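Local coordinates for Atu0111 protein (PDB 2FSQ), which is of unknown function but belongs to the 2H clan, and so may be a phosphoesterase of the two-histidine-motif kind, at residues N43-L49 against L83-Q89; F125-F131 against I155-W159. All coordinates share one frame; numbering follows the deposited sequence.

Interaction 1 of 2, residues N43-L49 against L83-Q89; sequences NTVVCHL and LHMTVFQ. With ACY (acetic acid), chain B.
Cys47 and Met85 (present as selenomethionine) form an antiparallel hydrogen-bonded pair. Cys47 N donates to Met85 O at 2.8 Å with a nearly straight N-H...O angle of 173°, and Met85 N donates back to Cys47 O. Further along, Val45 N donates to Phe88 O. Val45 O is gripped twice, by Val87 N at 2.8 Å and by Phe88 N at 3.2 Å, both from the same face of its carbonyl plane. Val87 and Phe88 thus both face Val45 in a classic beta bulge, and the register shifts by one. The bond from Leu49 N to Leu83 O is weak. A water that donates to Leu83 O also accepts weakly from Leu49 N.

Apolar contacts lie on the face with Val45 and Cys47. Cys47 SG rests 3.6 Å from Val87 CG2, and Val45 CG1 meets Val87 CB. Helix 150-167 covers Val45 and Phe88 through Phe163.

The other face carries Val46, His48, His84 and Thr86. With CG between the backbone N and the carbonyl carbon (chi1 57°), the His84 ring lies obliquely against Val46, ND1 3.5 Å from CG1. His84 CB sits over one face of the His48 ring.

Polar contacts gather at Thr86 OG1. A water donates to it at 2.7 Å and also bonds Thr44 OG1. Thr86 OG1 itself donates to acetic acid OXT at 2.9 Å. Thr182 also binds this acid, which probably came from the crystallisation liquor. His84-Met85-Thr86 fits one of the two His-x-Thr/Ser motifs of the 2H clan, so this face probably lines the active-site cleft.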
loop_
_atom_site.group_PDB
_atom_site.type_symbol
_atom_site.label_atom_id
_atom_site.label_comp_id
_atom_site.label_asym_id
_atom_site.label_seq_id
_atom_site.Cartn_x
_atom_site.Cartn_y
_atom_site.Cartn_z
ATOM N N ASN A 43 -3.520 -11.093 5.776
ATOM C CA ASN A 43 -2.367 -10.725 6.562
ATOM C C ASN A 43 -1.297 -10.152 5.629
ATOM O O ASN A 43 -1.448 -10.213 4.402
ATOM C CB ASN A 43 -1.875 -11.899 7.425
ATOM C CG ASN A 43 -1.583 -13.152 6.622
ATOM O OD1 ASN A 43 -0.911 -13.107 5.597
ATOM N ND2 ASN A 43 -2.048 -14.295 7.124
ATOM N N THR A 44 -0.263 -9.539 6.201
ATOM C CA THR A 44 0.652 -8.733 5.400
ATOM C C THR A 44 1.817 -8.269 6.256
ATOM O O THR A 44 1.716 -8.287 7.481
ATOM C CB THR A 44 -0.088 -7.505 4.814
ATOM O OG1 THR A 44 0.784 -6.758 3.963
ATOM C CG2 THR A 44 -0.611 -6.592 5.902
ATOM N N VAL A 45 2.909 -7.852 5.613
ATOM C CA VAL A 45 3.989 -7.170 6.310
ATOM C C VAL A 45 3.998 -5.709 5.853
ATOM O O VAL A 45 4.151 -5.415 4.659
ATOM C CB VAL A 45 5.361 -7.787 6.039
ATOM C CG1 VAL A 45 6.428 -7.032 6.862
ATOM C CG2 VAL A 45 5.359 -9.271 6.414
ATOM N N VAL A 46 3.845 -4.794 6.814
ATOM C CA VAL A 46 3.787 -3.374 6.473
ATOM C C VAL A 46 4.583 -2.538 7.458
ATOM O O VAL A 46 4.872 -2.997 8.558
ATOM C CB VAL A 46 2.312 -2.831 6.461
ATOM C CG1 VAL A 46 1.403 -3.739 5.691
ATOM C CG2 VAL A 46 1.771 -2.607 7.869
ATOM N N CYS A 47 4.907 -1.314 7.041
ATOM C CA CYS A 47 5.462 -0.277 7.921
ATOM C C CYS A 47 4.425 0.820 8.083
ATOM O O CYS A 47 4.109 1.520 7.112
ATOM C CB CYS A 47 6.712 0.341 7.295
ATOM S SG CYS A 47 8.110 -0.783 7.111
ATOM N N HIS A 48 3.885 0.989 9.294
ATOM C CA HIS A 48 2.971 2.095 9.543
ATOM C C HIS A 48 3.764 3.406 9.638
ATOM O O HIS A 48 4.977 3.388 9.835
ATOM C CB HIS A 48 2.211 1.903 10.850
ATOM C CG HIS A 48 1.050 0.959 10.758
ATOM N ND1 HIS A 48 1.174 -0.389 11.000
ATOM C CD2 HIS A 48 -0.261 1.174 10.490
ATOM C CE1 HIS A 48 -0.007 -0.973 10.870
ATOM N NE2 HIS A 48 -0.897 -0.047 10.563
ATOM N N LEU A 49 3.082 4.538 9.499
ATOM C CA LEU A 49 3.684 5.829 9.864
ATOM C C LEU A 49 3.809 5.927 11.383
ATOM O O LEU A 49 3.187 5.162 12.129
ATOM C CB LEU A 49 2.846 6.984 9.326
ATOM C CG LEU A 49 2.603 6.992 7.820
ATOM C CD1 LEU A 49 1.784 8.198 7.405
ATOM C CD2 LEU A 49 3.925 6.960 7.042
ATOM N N LEU A 83 -2.503 4.312 7.621
ATOM C CA LEU A 83 -1.506 4.582 6.585
ATOM C C LEU A 83 -0.245 3.761 6.789
ATOM O O LEU A 83 0.285 3.655 7.898
ATOM C CB LEU A 83 -1.174 6.072 6.522
ATOM C CG LEU A 83 -2.323 6.981 6.056
ATOM C CD1 LEU A 83 -1.973 8.478 6.187
ATOM C CD2 LEU A 83 -2.828 6.653 4.635
ATOM N N HIS A 84 0.226 3.157 5.700
ATOM C CA HIS A 84 1.364 2.260 5.789
ATOM C C HIS A 84 1.976 2.071 4.425
ATOM O O HIS A 84 1.319 2.290 3.406
ATOM C CB HIS A 84 0.917 0.865 6.278
ATOM C CG HIS A 84 -0.131 0.241 5.407
ATOM N ND1 HIS A 84 0.130 -0.711 4.438
ATOM C CD2 HIS A 84 -1.468 0.440 5.384
ATOM C CE1 HIS A 84 -1.005 -1.044 3.837
ATOM N NE2 HIS A 84 -1.988 -0.363 4.401
HETATM N N MSE A 85 3.235 1.659 4.414
HETATM C CA MSE A 85 3.847 1.150 3.198
HETATM C C MSE A 85 3.932 -0.365 3.343
HETATM O O MSE A 85 4.596 -0.868 4.246
HETATM C CB MSE A 85 5.263 1.703 3.005
HETATM C CG MSE A 85 5.856 1.210 1.690
HETATM SE SE MSE A 85 7.755 1.713 1.526
HETATM C CE MSE A 85 8.487 0.221 2.536
ATOM N N THR A 86 3.301 -1.107 2.437
ATOM C CA THR A 86 3.459 -2.570 2.436
ATOM C C THR A 86 4.895 -2.926 2.032
ATOM O O THR A 86 5.472 -2.330 1.117
ATOM C CB THR A 86 2.441 -3.197 1.491
ATOM O OG1 THR A 86 1.140 -2.851 1.970
ATOM C CG2 THR A 86 2.567 -4.732 1.432
ATOM N N VAL A 87 5.484 -3.852 2.785
ATOM C CA VAL A 87 6.811 -4.373 2.456
ATOM C C VAL A 87 6.663 -5.688 1.689
ATOM O O VAL A 87 7.336 -5.902 0.689
ATOM C CB VAL A 87 7.644 -4.607 3.722
ATOM C CG1 VAL A 87 9.024 -5.192 3.394
ATOM C CG2 VAL A 87 7.803 -3.283 4.476
ATOM N N PHE A 88 5.762 -6.558 2.148
ATOM C CA PHE A 88 5.516 -7.838 1.462
ATOM C C PHE A 88 4.086 -8.259 1.725
ATOM O O PHE A 88 3.697 -8.402 2.884
ATOM C CB PHE A 88 6.496 -8.909 1.969
ATOM C CG PHE A 88 6.451 -10.181 1.175
ATOM C CD1 PHE A 88 7.269 -10.344 0.073
ATOM C CD2 PHE A 88 5.597 -11.227 1.537
ATOM C CE1 PHE A 88 7.249 -11.519 -0.674
ATOM C CE2 PHE A 88 5.557 -12.409 0.784
ATOM C CZ PHE A 88 6.397 -12.563 -0.296
ATOM N N GLN A 89 3.282 -8.413 0.663
ATOM C CA GLN A 89 1.886 -8.825 0.827
ATOM C C GLN A 89 1.810 -10.237 1.362
ATOM O O GLN A 89 2.476 -11.129 0.840
ATOM C CB GLN A 89 1.140 -8.835 -0.504
ATOM C CG GLN A 89 0.835 -7.484 -1.085
ATOM C CD GLN A 89 -0.125 -7.582 -2.277
ATOM O OE1 GLN A 89 -0.813 -8.585 -2.448
ATOM N NE2 GLN A 89 -0.166 -6.542 -3.100
HETATM C C ACY B . -1.286 -1.347 -0.603
HETATM O O ACY B . -1.765 -0.541 0.240
HETATM O OXT ACY B . -0.317 -2.119 -0.371
HETATM C CH3 ACY B . -1.865 -1.355 -1.990
HETATM O O HOH W 1 -0.434 -4.734 2.998
HETATM O O HOH W 2 0.132 4.859 10.338
#

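Interaction 2 of 2, residues F125-F131 against I155-W159; sequences FPTLPAF and IVALW
The indole of Trp159 slides into a slot in the 125-131 loop, between Leu128 and Phe131. Leu128 CB lies over one indole face, 3.8 Å from the centroid of the five-membered ring. Leu128 CD1 follows the same face toward CD2 of the indole. On the opposite face Phe131 presents its ring edge, with the planes at 80°. This is an edge-to-face pair, and CD2 of Phe131 comes within 3.6 Å of Trp159 NE1. At the floor of the slot NE1 donates to Pro129 O at 2.8 Å. The acceptor lies in the indole plane and the N-H...O angle is 171°. The bond and the packing on both faces together hold the indole in its orientation. Phe125, Phe131 and Trp159 form an aromatic cluster that ties the loop to helix 150-167. Phe125 meets the far end of the indole obliquely, CE2 to Trp159 CZ3 at 3.7 Å, and its ring also stacks on Phe163. On the helix side, Val156 CG2 packs over the centre of the Phe131 ring face, a CH-pi contact. Ile155 points CG2 anti to its backbone N and fills the bend between Pro129 O and Phe131 CB. At the outer margin Leu128 CD2 touches Leu158 CD2 at 4.0 Å.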
loop_
_atom_site.group_PDB
_atom_site.type_symbol
_atom_site.label_atom_id
_atom_site.label_comp_id
_atom_site.label_asym_id
_atom_site.label_seq_id
_atom_site.Cartn_x
_atom_site.Cartn_y
_atom_site.Cartn_z
ATOM N N PHE A 125 12.802 -15.171 11.739
ATOM C CA PHE A 125 13.206 -14.165 10.737
ATOM C C PHE A 125 14.489 -13.448 11.159
ATOM O O PHE A 125 14.591 -13.004 12.313
ATOM C CB PHE A 125 12.092 -13.147 10.514
ATOM C CG PHE A 125 12.232 -12.374 9.240
ATOM C CD1 PHE A 125 11.899 -12.964 8.027
ATOM C CD2 PHE A 125 12.708 -11.073 9.247
ATOM C CE1 PHE A 125 12.044 -12.280 6.856
ATOM C CE2 PHE A 125 12.847 -10.364 8.057
ATOM C CZ PHE A 125 12.518 -10.974 6.859
ATOM N N PRO A 126 15.471 -13.337 10.238
ATOM C CA PRO A 126 16.765 -12.779 10.636
ATOM C C PRO A 126 16.729 -11.266 10.826
ATOM O O PRO A 126 15.851 -10.585 10.305
ATOM C CB PRO A 126 17.675 -13.140 9.459
ATOM C CG PRO A 126 16.750 -13.167 8.267
ATOM C CD PRO A 126 15.461 -13.742 8.815
ATOM N N THR A 127 17.695 -10.753 11.582
ATOM C CA THR A 127 17.887 -9.320 11.711
ATOM C C THR A 127 18.489 -8.793 10.416
ATOM O O THR A 127 19.552 -9.258 9.982
ATOM C CB THR A 127 18.819 -9.027 12.903
ATOM O OG1 THR A 127 18.182 -9.491 14.101
ATOM C CG2 THR A 127 19.107 -7.526 13.025
ATOM N N LEU A 128 17.782 -7.860 9.779
ATOM C CA LEU A 128 18.252 -7.238 8.551
ATOM C C LEU A 128 18.427 -5.740 8.768
ATOM O O LEU A 128 17.823 -5.181 9.682
ATOM C CB LEU A 128 17.288 -7.526 7.398
ATOM C CG LEU A 128 17.077 -9.005 7.081
ATOM C CD1 LEU A 128 15.973 -9.186 6.069
ATOM C CD2 LEU A 128 18.341 -9.683 6.595
ATOM N N PRO A 129 19.294 -5.093 7.966
ATOM C CA PRO A 129 19.543 -3.677 8.190
ATOM C C PRO A 129 18.319 -2.798 7.953
ATOM O O PRO A 129 17.447 -3.111 7.119
ATOM C CB PRO A 129 20.635 -3.349 7.161
ATOM C CG PRO A 129 21.263 -4.661 6.809
ATOM C CD PRO A 129 20.123 -5.630 6.866
ATOM N N ALA A 130 18.276 -1.681 8.665
ATOM C CA ALA A 130 17.236 -0.690 8.452
ATOM C C ALA A 130 17.400 -0.036 7.095
ATOM O O ALA A 130 18.497 0.019 6.527
ATOM C CB ALA A 130 17.299 0.373 9.541
ATOM N N PHE A 131 16.280 0.452 6.573
ATOM C CA PHE A 131 16.261 1.170 5.309
ATOM C C PHE A 131 15.459 2.456 5.459
ATOM O O PHE A 131 14.591 2.564 6.332
ATOM C CB PHE A 131 15.669 0.294 4.194
ATOM C CG PHE A 131 14.308 -0.290 4.523
ATOM C CD1 PHE A 131 13.130 0.429 4.278
ATOM C CD2 PHE A 131 14.205 -1.570 5.067
ATOM C CE1 PHE A 131 11.868 -0.139 4.573
ATOM C CE2 PHE A 131 12.967 -2.133 5.354
ATOM C CZ PHE A 131 11.798 -1.410 5.116
ATOM N N ILE A 155 18.703 -2.859 0.158
ATOM C CA ILE A 155 18.337 -3.369 1.466
ATOM C C ILE A 155 16.882 -3.849 1.517
ATOM O O ILE A 155 16.603 -4.958 1.983
ATOM C CB ILE A 155 18.597 -2.303 2.552
ATOM C CG1 ILE A 155 20.093 -2.001 2.645
ATOM C CG2 ILE A 155 18.054 -2.760 3.916
ATOM C CD1 ILE A 155 20.408 -0.784 3.470
ATOM N N VAL A 156 15.958 -3.037 1.024
ATOM C CA VAL A 156 14.555 -3.450 1.081
ATOM C C VAL A 156 14.314 -4.653 0.164
ATOM O O VAL A 156 13.493 -5.503 0.479
ATOM C CB VAL A 156 13.553 -2.256 0.895
ATOM C CG1 VAL A 156 13.546 -1.714 -0.519
ATOM C CG2 VAL A 156 12.145 -2.652 1.359
ATOM N N ALA A 157 15.071 -4.767 -0.929
ATOM C CA ALA A 157 14.927 -5.948 -1.786
ATOM C C ALA A 157 15.356 -7.200 -1.020
ATOM O O ALA A 157 14.789 -8.281 -1.210
ATOM C CB ALA A 157 15.749 -5.799 -3.057
ATOM N N LEU A 158 16.372 -7.063 -0.164
ATOM C CA LEU A 158 16.807 -8.201 0.659
ATOM C C LEU A 158 15.715 -8.609 1.646
ATOM O O LEU A 158 15.463 -9.794 1.835
ATOM C CB LEU A 158 18.128 -7.902 1.391
ATOM C CG LEU A 158 18.579 -8.917 2.444
ATOM C CD1 LEU A 158 18.847 -10.284 1.819
ATOM C CD2 LEU A 158 19.823 -8.401 3.142
ATOM N N TRP A 159 15.082 -7.637 2.295
ATOM C CA TRP A 159 13.934 -7.945 3.138
ATOM C C TRP A 159 12.885 -8.744 2.373
ATOM O O TRP A 159 12.386 -9.746 2.867
ATOM C CB TRP A 159 13.295 -6.661 3.660
ATOM C CG TRP A 159 13.979 -6.025 4.850
ATOM C CD1 TRP A 159 15.085 -5.212 4.837
ATOM C CD2 TRP A 159 13.570 -6.120 6.216
ATOM N NE1 TRP A 159 15.390 -4.800 6.125
ATOM C CE2 TRP A 159 14.474 -5.348 6.987
ATOM C CE3 TRP A 159 12.534 -6.795 6.870
ATOM C CZ2 TRP A 159 14.352 -5.218 8.375
ATOM C CZ3 TRP A 159 12.407 -6.662 8.252
ATOM C CH2 TRP A 159 13.334 -5.902 8.994
#

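Overall arrangement
The two interactions come in series along the chain, residues 43-49 with 83-89 first, then 125-131 with 155-159. Their centres are about 14 Å apart. The centre of interaction 1, in the four-stranded antiparallel sheet, is about 7 Å from the centre of the chain; that of interaction 2 is about 19 Å away. Arg160, next to Trp159 of interaction 2, bonds Val87 O of interaction 1. Met85 CE also lies 4.0 Å from Phe131 CE1. Helix 150-167 packs on the Val45 and Phe88 face, and at Phe131 the loop reaches that face itself. The opposite face, with His84, Thr86 and the acetic acid, is probably the active-site side; interaction 2 is packing behind it.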